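Local structure of Esterase/lipase (Uncultured bacterium, 3K6K) at residues C49-L60 with T98-K108; M177-S185 with I300-I308. The protein probably hydrolyses carboxylic ester bonds, as an alpha/beta hydrolase homologous to hormone-sensitive lipase. All blocks are in the same frame, centred on the assembly; numbering follows the deposited sequence.

Contact 1. Residues C49-L60 with T98-K108; sequences CERFPRAEGVEL and THLVLTTQLAK. With SO4 (sulfate ion), chain E.
Thr-104 meets the backbone of Ala-55 through a hydroxyl set between its own backbone N and carbonyl carbon (chi1 53°). This rotation lets OG1 lie 2.7 Å from Leu-100 O, to which it donates one turn back along the helix, and leaves the oxygen to receive Ala-55 N at 3.0 Å in a nearly straight bond (165°). The hydroxyl thus serves as donor to its own helix and acceptor from the loop, while CG2, anti to the carbonyl carbon, packs against Val-58 CG1. Arg-54, extended from CG to NE, runs across Leu-100 and places its guanidinium flat over a methyl, with CD1 3.5 Å above the centre of the plane. The other branch of the leucine, Leu-100 CD2, meets Leu-60 CD2 tip to tip.

Farther along the helix, Lys-108 lays its aliphatic chain beside the Ala-55 methyl and bends at its last torsion, and NZ donates at 3.0 Å to Glu-56 O, within the type II turn from Ala-55 to Val-58. Glu-56 N binds O3 of a sulfate, probably from the crystallisation liquor, at 3.0 Å. Near the start of the helix the CB atoms of Phe-52 and Val-101 touch at 3.8 Å, and a water sits within hydrogen-bonding distance of Pro-53 O and Val-101 O.

The contact marks the N-terminal edge of the alpha/beta hydrolase sheet: the loop after helix 38-49 runs along helix 96-110 into outermost strand 59-65. Leu-106 and Ala-107 rest on strand 113-117, and Gln-73 of the second strand, 68-74, touches Val-58, Leu-60, Leu-100 and Thr-104, in both segments.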
loop_
_atom_site.group_PDB
_atom_site.type_symbol
_atom_site.label_atom_id
_atom_site.label_comp_id
_atom_site.label_asym_id
_atom_site.label_seq_id
_atom_site.Cartn_x
_atom_site.Cartn_y
_atom_site.Cartn_z
ATOM N N CYS A 49 3.301 22.693 -20.620
ATOM C CA CYS A 49 2.082 22.294 -19.919
ATOM C C CYS A 49 0.749 22.883 -20.432
ATOM O O CYS A 49 -0.254 22.175 -20.389
ATOM C CB CYS A 49 2.229 22.431 -18.407
ATOM S SG CYS A 49 3.427 21.281 -17.778
ATOM N N GLU A 50 0.742 24.123 -20.934
ATOM C CA GLU A 50 -0.448 24.696 -21.601
ATOM C C GLU A 50 -1.031 23.801 -22.696
ATOM O O GLU A 50 -2.221 23.869 -22.967
ATOM C CB GLU A 50 -0.144 26.072 -22.188
ATOM C CG GLU A 50 -0.945 27.208 -21.584
ATOM C CD GLU A 50 -0.040 28.382 -21.118
ATOM O OE1 GLU A 50 0.579 29.025 -22.007
ATOM O OE2 GLU A 50 0.051 28.646 -19.868
ATOM N N ARG A 51 -0.184 22.975 -23.315
ATOM C CA ARG A 51 -0.589 22.012 -24.364
ATOM C C ARG A 51 -1.496 20.835 -23.938
ATOM O O ARG A 51 -2.165 20.246 -24.783
ATOM C CB ARG A 51 0.647 21.403 -25.063
ATOM C CG ARG A 51 1.070 22.029 -26.412
ATOM C CD ARG A 51 1.991 23.263 -26.272
ATOM N NE ARG A 51 1.286 24.570 -26.355
ATOM C CZ ARG A 51 1.504 25.511 -27.290
ATOM N NH1 ARG A 51 2.415 25.301 -28.244
ATOM N NH2 ARG A 51 0.828 26.671 -27.262
ATOM N N PHE A 52 -1.485 20.456 -22.666
ATOM C CA PHE A 52 -2.244 19.295 -22.222
ATOM C C PHE A 52 -3.682 19.672 -21.966
ATOM O O PHE A 52 -3.955 20.787 -21.503
ATOM C CB PHE A 52 -1.640 18.731 -20.951
ATOM C CG PHE A 52 -0.374 17.968 -21.169
ATOM C CD1 PHE A 52 -0.327 16.597 -20.927
ATOM C CD2 PHE A 52 0.777 18.604 -21.618
ATOM C CE1 PHE A 52 0.863 15.886 -21.117
ATOM C CE2 PHE A 52 1.966 17.888 -21.812
ATOM C CZ PHE A 52 2.007 16.538 -21.562
ATOM N N PRO A 53 -4.619 18.754 -22.249
ATOM C CA PRO A 53 -6.032 19.108 -22.109
ATOM C C PRO A 53 -6.435 19.256 -20.639
ATOM O O PRO A 53 -5.728 18.762 -19.764
ATOM C CB PRO A 53 -6.751 17.961 -22.813
ATOM C CG PRO A 53 -5.881 16.780 -22.555
ATOM C CD PRO A 53 -4.449 17.344 -22.661
ATOM N N ARG A 54 -7.526 19.989 -20.406
ATOM C CA ARG A 54 -8.063 20.329 -19.087
ATOM C C ARG A 54 -9.540 19.873 -19.035
ATOM O O ARG A 54 -10.205 19.828 -20.051
ATOM C CB ARG A 54 -7.955 21.836 -18.846
ATOM C CG ARG A 54 -6.541 22.338 -18.926
ATOM C CD ARG A 54 -6.521 23.815 -18.994
ATOM N NE ARG A 54 -5.182 24.408 -19.163
ATOM C CZ ARG A 54 -4.958 25.730 -19.142
ATOM N NH1 ARG A 54 -5.980 26.583 -18.966
ATOM N NH2 ARG A 54 -3.728 26.206 -19.290
ATOM N N ALA A 55 -10.068 19.489 -17.888
ATOM C CA ALA A 55 -11.388 18.882 -17.959
ATOM C C ALA A 55 -12.440 19.898 -18.464
ATOM O O ALA A 55 -12.430 21.079 -18.085
ATOM C CB ALA A 55 -11.778 18.233 -16.632
ATOM N N GLU A 56 -13.299 19.424 -19.358
ATOM C CA GLU A 56 -14.335 20.261 -19.926
ATOM C C GLU A 56 -15.217 20.661 -18.782
ATOM O O GLU A 56 -15.561 19.832 -17.950
ATOM C CB GLU A 56 -15.153 19.501 -20.979
ATOM C CG GLU A 56 -16.484 20.207 -21.414
ATOM C CD GLU A 56 -17.034 19.631 -22.743
ATOM O OE1 GLU A 56 -17.708 20.386 -23.488
ATOM O OE2 GLU A 56 -16.785 18.428 -23.055
ATOM N N GLY A 57 -15.553 21.940 -18.723
ATOM C CA GLY A 57 -16.579 22.393 -17.794
ATOM C C GLY A 57 -16.032 22.786 -16.445
ATOM O O GLY A 57 -16.812 23.105 -15.537
ATOM N N VAL A 58 -14.720 22.724 -16.294
ATOM C CA VAL A 58 -14.066 23.140 -15.069
ATOM C C VAL A 58 -13.687 24.590 -15.176
ATOM O O VAL A 58 -12.822 24.923 -15.908
ATOM C CB VAL A 58 -12.830 22.269 -14.644
ATOM C CG1 VAL A 58 -12.179 22.850 -13.508
ATOM C CG2 VAL A 58 -13.215 20.920 -14.286
ATOM N N GLU A 59 -14.339 25.429 -14.399
ATOM C CA GLU A 59 -14.132 26.884 -14.415
ATOM C C GLU A 59 -12.954 27.244 -13.564
ATOM O O GLU A 59 -12.774 26.703 -12.446
ATOM C CB GLU A 59 -15.407 27.651 -14.015
ATOM C CG GLU A 59 -16.499 27.319 -15.041
ATOM C CD GLU A 59 -17.868 27.983 -14.833
ATOM O OE1 GLU A 59 -18.577 28.076 -15.858
ATOM O OE2 GLU A 59 -18.249 28.409 -13.709
ATOM N N LEU A 60 -12.135 28.144 -14.099
ATOM C CA LEU A 60 -10.916 28.519 -13.427
ATOM C C LEU A 60 -10.992 29.894 -12.802
ATOM O O LEU A 60 -10.796 30.919 -13.480
ATOM C CB LEU A 60 -9.711 28.441 -14.387
ATOM C CG LEU A 60 -9.351 27.112 -15.017
ATOM C CD1 LEU A 60 -8.199 27.206 -16.064
ATOM C CD2 LEU A 60 -9.071 26.060 -13.905
ATOM N N THR A 98 0.733 24.848 -14.447
ATOM C CA THR A 98 1.350 23.618 -14.952
ATOM C C THR A 98 0.595 22.331 -14.602
ATOM O O THR A 98 0.854 21.324 -15.234
ATOM C CB THR A 98 2.711 23.397 -14.363
ATOM O OG1 THR A 98 2.633 23.505 -12.919
ATOM C CG2 THR A 98 3.682 24.401 -14.915
ATOM N N HIS A 99 -0.289 22.350 -13.591
ATOM C CA HIS A 99 -0.903 21.095 -13.088
ATOM C C HIS A 99 -2.411 21.047 -13.414
ATOM O O HIS A 99 -3.133 20.061 -13.116
ATOM C CB HIS A 99 -0.584 20.878 -11.605
ATOM C CG HIS A 99 0.829 20.451 -11.370
ATOM N ND1 HIS A 99 1.160 19.300 -10.673
ATOM C CD2 HIS A 99 1.998 20.961 -11.826
ATOM C CE1 HIS A 99 2.477 19.155 -10.670
ATOM N NE2 HIS A 99 3.009 20.156 -11.355
ATOM N N LEU A 100 -2.841 22.087 -14.126
ATOM C CA LEU A 100 -4.205 22.125 -14.528
ATOM C C LEU A 100 -4.627 20.830 -15.055
ATOM O O LEU A 100 -5.727 20.398 -14.683
ATOM C CB LEU A 100 -4.495 23.211 -15.550
ATOM C CG LEU A 100 -4.405 24.489 -14.761
ATOM C CD1 LEU A 100 -4.332 25.657 -15.728
ATOM C CD2 LEU A 100 -5.596 24.602 -13.877
ATOM N N VAL A 101 -3.841 20.228 -15.935
ATOM C CA VAL A 101 -4.135 18.929 -16.497
ATOM C C VAL A 101 -4.553 17.877 -15.463
ATOM O O VAL A 101 -5.524 17.229 -15.641
ATOM C CB VAL A 101 -3.049 18.382 -17.477
ATOM C CG1 VAL A 101 -1.730 18.238 -16.837
ATOM C CG2 VAL A 101 -3.482 17.107 -18.048
ATOM N N LEU A 102 -3.820 17.760 -14.380
ATOM C CA LEU A 102 -4.110 16.805 -13.356
ATOM C C LEU A 102 -5.322 17.268 -12.487
ATOM O O LEU A 102 -6.277 16.497 -12.321
ATOM C CB LEU A 102 -2.854 16.552 -12.544
ATOM C CG LEU A 102 -2.951 15.677 -11.276
ATOM C CD1 LEU A 102 -3.918 14.544 -11.416
ATOM C CD2 LEU A 102 -1.578 15.121 -10.932
ATOM N N THR A 103 -5.288 18.519 -11.982
ATOM C CA THR A 103 -6.220 19.026 -10.945
ATOM C C THR A 103 -7.628 19.299 -11.419
ATOM O O THR A 103 -8.583 19.179 -10.651
ATOM C CB THR A 103 -5.689 20.289 -10.224
ATOM O OG1 THR A 103 -5.582 21.396 -11.141
ATOM C CG2 THR A 103 -4.342 20.010 -9.593
ATOM N N THR A 104 -7.760 19.652 -12.693
ATOM C CA THR A 104 -9.077 19.823 -13.274
ATOM C C THR A 104 -9.770 18.495 -13.351
ATOM O O THR A 104 -10.999 18.426 -13.185
ATOM C CB THR A 104 -9.055 20.497 -14.681
ATOM O OG1 THR A 104 -8.165 19.778 -15.539
ATOM C CG2 THR A 104 -8.607 21.990 -14.585
ATOM N N GLN A 105 -9.007 17.433 -13.598
ATOM C CA GLN A 105 -9.602 16.076 -13.530
ATOM C C GLN A 105 -9.991 15.756 -12.084
ATOM O O GLN A 105 -11.101 15.307 -11.828
ATOM C CB GLN A 105 -8.696 14.967 -14.137
ATOM C CG GLN A 105 -8.381 15.089 -15.607
ATOM C CD GLN A 105 -9.627 14.935 -16.507
ATOM O OE1 GLN A 105 -9.615 15.281 -17.727
ATOM N NE2 GLN A 105 -10.699 14.417 -15.922
ATOM N N LEU A 106 -9.110 16.026 -11.122
ATOM C CA LEU A 106 -9.475 15.768 -9.721
ATOM C C LEU A 106 -10.807 16.491 -9.429
ATOM O O LEU A 106 -11.720 15.901 -8.848
ATOM C CB LEU A 106 -8.337 16.144 -8.798
ATOM C CG LEU A 106 -7.064 15.320 -8.962
ATOM C CD1 LEU A 106 -5.894 15.930 -8.163
ATOM C CD2 LEU A 106 -7.331 13.866 -8.558
ATOM N N ALA A 107 -10.928 17.763 -9.826
ATOM C CA ALA A 107 -12.150 18.546 -9.537
ATOM C C ALA A 107 -13.454 17.955 -10.190
ATOM O O ALA A 107 -14.436 17.722 -9.510
ATOM C CB ALA A 107 -11.941 20.020 -9.931
ATOM N N LYS A 108 -13.435 17.714 -11.496
ATOM C CA LYS A 108 -14.569 17.189 -12.186
ATOM C C LYS A 108 -15.053 15.807 -11.660
ATOM O O LYS A 108 -16.235 15.657 -11.301
ATOM C CB LYS A 108 -14.263 17.096 -13.680
ATOM C CG LYS A 108 -15.420 16.595 -14.517
ATOM C CD LYS A 108 -15.109 16.839 -15.984
ATOM C CE LYS A 108 -16.263 16.438 -16.906
ATOM N NZ LYS A 108 -17.274 17.559 -17.115
HETATM S S SO4 E . -12.887 15.564 -20.024
HETATM O O1 SO4 E . -11.786 14.622 -19.879
HETATM O O2 SO4 E . -13.578 15.665 -18.723
HETATM O O3 SO4 E . -12.253 16.802 -20.497
HETATM O O4 SO4 E . -13.867 15.181 -21.027
HETATM O O HOH W 1 -6.701 16.615 -18.186
#

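Contact 2. Residues M177-S185 with I300-I308; sequences MPAGLVMLS and ICHWISARI
Strand 180-184 and helix 300-305 run almost antiparallel, at 169°, with their axes 9.9 Å apart at closest approach, so that Ala-179 comes opposite Arg-307 and Val-182 opposite Ile-300. Val-182 is the centre of the apolar contact. Its CG2 touches Trp-303 CZ3 at 3.6 Å and also reaches Ile-304 CG1, while CG1, anti to the backbone N (chi1 -172°), points to Ile-300 CG2. At the C-terminal end of the strand Leu-184 CD1 and Ile-300 CD1 meet tip to tip at 3.4 Å, tighter than usual for two methyl groups.

Trp-303 sends its six-membered ring toward the start of the strand, where CH2 lies 4.0 Å from Gly-180 CA. A side chain on Gly-180 would run into that ring carbon, so the absence of one makes room for the indole. The guanidinium of Arg-307 lies over a face of the same indole, offset toward the rim, with CZ 3.2 Å above the ring plane; NH1 adds only a weak bond to Trp-303 O. Glu-242 forms a salt bridge with Arg-307 NE, and Glu-272 accepts a hydrogen bond from Trp-303 NE1. With an alanine here instead of Trp-303, a gap would probably open beside Gly-180 and Val-182, Arg-307 would lose the ring beneath its guanidinium and Glu-272 would be left without its indole donor.

No hydrogen bond passes between the two segments. Helix 291-305, packed on one face of the central sheet of the alpha/beta hydrolase fold, is consequently held to this strand by shape and apolar contact, while the polar ends of Trp-303 and Arg-307 are tied to acidic residues from other parts of the chain.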
loop_
_atom_site.group_PDB
_atom_site.type_symbol
_atom_site.label_atom_id
_atom_site.label_comp_id
_atom_site.label_asym_id
_atom_site.label_seq_id
_atom_site.Cartn_x
_atom_site.Cartn_y
_atom_site.Cartn_z
ATOM N N MET A 177 -7.877 18.277 11.956
ATOM C CA MET A 177 -7.353 17.506 10.833
ATOM C C MET A 177 -8.454 17.296 9.803
ATOM O O MET A 177 -9.605 17.150 10.165
ATOM C CB MET A 177 -6.771 16.166 11.280
ATOM C CG MET A 177 -5.442 16.237 12.050
ATOM S SD MET A 177 -4.080 17.023 11.154
ATOM C CE MET A 177 -2.688 16.375 11.978
ATOM N N PRO A 178 -8.073 17.253 8.511
ATOM C CA PRO A 178 -8.954 17.121 7.389
ATOM C C PRO A 178 -9.504 15.718 7.264
ATOM O O PRO A 178 -9.092 14.840 7.979
ATOM C CB PRO A 178 -8.065 17.417 6.192
ATOM C CG PRO A 178 -6.825 18.006 6.714
ATOM C CD PRO A 178 -6.667 17.457 8.092
ATOM N N ALA A 179 -10.478 15.543 6.361
ATOM C CA ALA A 179 -11.023 14.218 6.108
ATOM C C ALA A 179 -10.012 13.196 5.553
ATOM O O ALA A 179 -10.246 12.038 5.723
ATOM C CB ALA A 179 -12.250 14.312 5.229
ATOM N N GLY A 180 -8.905 13.622 4.934
ATOM C CA GLY A 180 -7.867 12.692 4.380
ATOM C C GLY A 180 -6.689 13.375 3.659
ATOM O O GLY A 180 -6.709 14.558 3.368
ATOM N N LEU A 181 -5.628 12.630 3.415
ATOM C CA LEU A 181 -4.516 13.121 2.688
ATOM C C LEU A 181 -4.357 12.247 1.431
ATOM O O LEU A 181 -4.230 11.003 1.578
ATOM C CB LEU A 181 -3.263 13.000 3.582
ATOM C CG LEU A 181 -3.289 13.720 4.957
ATOM C CD1 LEU A 181 -2.199 13.251 5.858
ATOM C CD2 LEU A 181 -3.172 15.224 4.811
ATOM N N VAL A 182 -4.379 12.834 0.213
ATOM C CA VAL A 182 -3.913 12.117 -0.999
ATOM C C VAL A 182 -2.529 12.540 -1.500
ATOM O O VAL A 182 -2.224 13.734 -1.605
ATOM C CB VAL A 182 -4.890 12.218 -2.124
ATOM C CG1 VAL A 182 -4.461 11.309 -3.286
ATOM C CG2 VAL A 182 -6.290 11.800 -1.638
ATOM N N MET A 183 -1.680 11.575 -1.844
ATOM C CA MET A 183 -0.311 11.871 -2.309
ATOM C C MET A 183 0.101 11.062 -3.554
ATOM O O MET A 183 0.038 9.847 -3.576
ATOM C CB MET A 183 0.731 11.674 -1.180
ATOM C CG MET A 183 0.511 12.573 0.036
ATOM S SD MET A 183 1.563 12.032 1.398
ATOM C CE MET A 183 0.447 10.937 2.256
ATOM N N LEU A 184 0.541 11.755 -4.594
ATOM C CA LEU A 184 0.855 11.136 -5.874
ATOM C C LEU A 184 2.391 11.171 -5.937
ATOM O O LEU A 184 2.961 12.273 -5.996
ATOM C CB LEU A 184 0.196 12.002 -6.973
ATOM C CG LEU A 184 -1.237 11.758 -7.447
ATOM C CD1 LEU A 184 -2.120 10.945 -6.478
ATOM C CD2 LEU A 184 -2.001 12.976 -8.036
ATOM N N SER A 185 3.070 10.010 -5.830
ATOM C CA SER A 185 4.533 9.926 -5.875
ATOM C C SER A 185 5.201 10.925 -4.916
ATOM O O SER A 185 6.080 11.709 -5.346
ATOM C CB SER A 185 5.059 10.249 -7.285
ATOM O OG SER A 185 4.641 9.292 -8.282
ATOM N N ILE A 300 -8.746 7.576 -7.076
ATOM C CA ILE A 300 -8.449 8.632 -6.129
ATOM C C ILE A 300 -9.710 9.386 -5.816
ATOM O O ILE A 300 -9.958 9.735 -4.650
ATOM C CB ILE A 300 -7.428 9.649 -6.660
ATOM C CG1 ILE A 300 -5.980 9.102 -6.630
ATOM C CG2 ILE A 300 -7.470 10.938 -5.821
ATOM C CD1 ILE A 300 -5.115 9.761 -7.664
ATOM N N CYS A 301 -10.500 9.638 -6.863
ATOM C CA CYS A 301 -11.733 10.400 -6.701
ATOM C C CYS A 301 -12.749 9.573 -5.932
ATOM O O CYS A 301 -13.404 10.091 -5.041
ATOM C CB CYS A 301 -12.278 10.943 -8.040
ATOM S SG CYS A 301 -11.253 12.353 -8.657
ATOM N N HIS A 302 -12.859 8.298 -6.252
ATOM C CA HIS A 302 -13.731 7.444 -5.489
ATOM C C HIS A 302 -13.326 7.527 -3.991
ATOM O O HIS A 302 -14.181 7.679 -3.087
ATOM C CB HIS A 302 -13.649 6.007 -6.016
ATOM C CG HIS A 302 -14.782 5.132 -5.571
ATOM N ND1 HIS A 302 -15.997 5.090 -6.233
ATOM C CD2 HIS A 302 -14.890 4.255 -4.537
ATOM C CE1 HIS A 302 -16.802 4.226 -5.630
ATOM N NE2 HIS A 302 -16.159 3.714 -4.593
ATOM N N TRP A 303 -12.027 7.436 -3.729
ATOM C CA TRP A 303 -11.538 7.508 -2.387
ATOM C C TRP A 303 -11.968 8.820 -1.792
ATOM O O TRP A 303 -12.509 8.866 -0.678
ATOM C CB TRP A 303 -10.045 7.436 -2.372
ATOM C CG TRP A 303 -9.465 7.157 -1.026
ATOM C CD1 TRP A 303 -9.250 5.897 -0.433
ATOM C CD2 TRP A 303 -8.930 8.113 -0.116
ATOM N NE1 TRP A 303 -8.659 6.066 0.804
ATOM C CE2 TRP A 303 -8.446 7.407 1.013
ATOM C CE3 TRP A 303 -8.803 9.486 -0.141
ATOM C CZ2 TRP A 303 -7.824 8.065 2.096
ATOM C CZ3 TRP A 303 -8.228 10.121 0.928
ATOM C CH2 TRP A 303 -7.731 9.412 2.036
ATOM N N ILE A 304 -11.713 9.889 -2.519
ATOM C CA ILE A 304 -11.962 11.167 -1.955
ATOM C C ILE A 304 -13.430 11.263 -1.643
ATOM O O ILE A 304 -13.818 11.531 -0.519
ATOM C CB ILE A 304 -11.511 12.341 -2.850
ATOM C CG1 ILE A 304 -10.003 12.535 -2.740
ATOM C CG2 ILE A 304 -12.216 13.659 -2.416
ATOM C CD1 ILE A 304 -9.439 13.435 -3.817
ATOM N N SER A 305 -14.257 10.995 -2.644
ATOM C CA SER A 305 -15.652 11.348 -2.531
ATOM C C SER A 305 -16.406 10.373 -1.629
ATOM O O SER A 305 -17.623 10.508 -1.472
ATOM C CB SER A 305 -16.285 11.509 -3.935
ATOM O OG SER A 305 -17.033 10.361 -4.247
ATOM N N ALA A 306 -15.695 9.419 -1.028
ATOM C CA ALA A 306 -16.282 8.509 -0.054
ATOM C C ALA A 306 -15.777 8.727 1.395
ATOM O O ALA A 306 -16.113 7.954 2.290
ATOM C CB ALA A 306 -16.078 7.088 -0.475
ATOM N N ARG A 307 -14.980 9.774 1.628
ATOM C CA ARG A 307 -14.583 10.179 3.000
ATOM C C ARG A 307 -15.405 11.387 3.344
ATOM O O ARG A 307 -15.778 11.585 4.487
ATOM C CB ARG A 307 -13.103 10.455 3.130
ATOM C CG ARG A 307 -12.305 9.315 2.621
ATOM C CD ARG A 307 -11.228 8.915 3.562
ATOM N NE ARG A 307 -10.890 7.466 3.634
ATOM C CZ ARG A 307 -11.220 6.458 2.793
ATOM N NH1 ARG A 307 -11.971 6.625 1.693
ATOM N NH2 ARG A 307 -10.759 5.231 3.082
ATOM N N ILE A 308 -15.786 12.114 2.336
ATOM C CA ILE A 308 -16.794 13.109 2.478
ATOM C C ILE A 308 -18.169 12.362 2.652
ATOM O O ILE A 308 -18.983 12.275 1.733
ATOM C CB ILE A 308 -16.728 13.998 1.290
ATOM C CG1 ILE A 308 -15.280 14.395 1.076
ATOM C CG2 ILE A 308 -17.576 15.178 1.446
ATOM C CD1 ILE A 308 -14.798 15.495 1.835
#

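In the fold
Contact 1 and contact 2 reach the same sheet at different depths. Contact 1 is partly buried and lies where a loop leading into an outermost strand runs along helix 96-110; direct hydrogen bonds and a water close to both segments accompany its apolar pairs. Contact 2 is buried against a central strand, and its segments meet without direct hydrogen bonds. Their centres are 18 Å apart, yet they touch: Leu-106 packs on Ile-300 and Cys-301, and Leu-102 on Leu-184. Helices 96-110 and 291-305 are thus neighbours, and Leu-102 and Leu-106 of helix 96-110 join the apolar packing of contact 2.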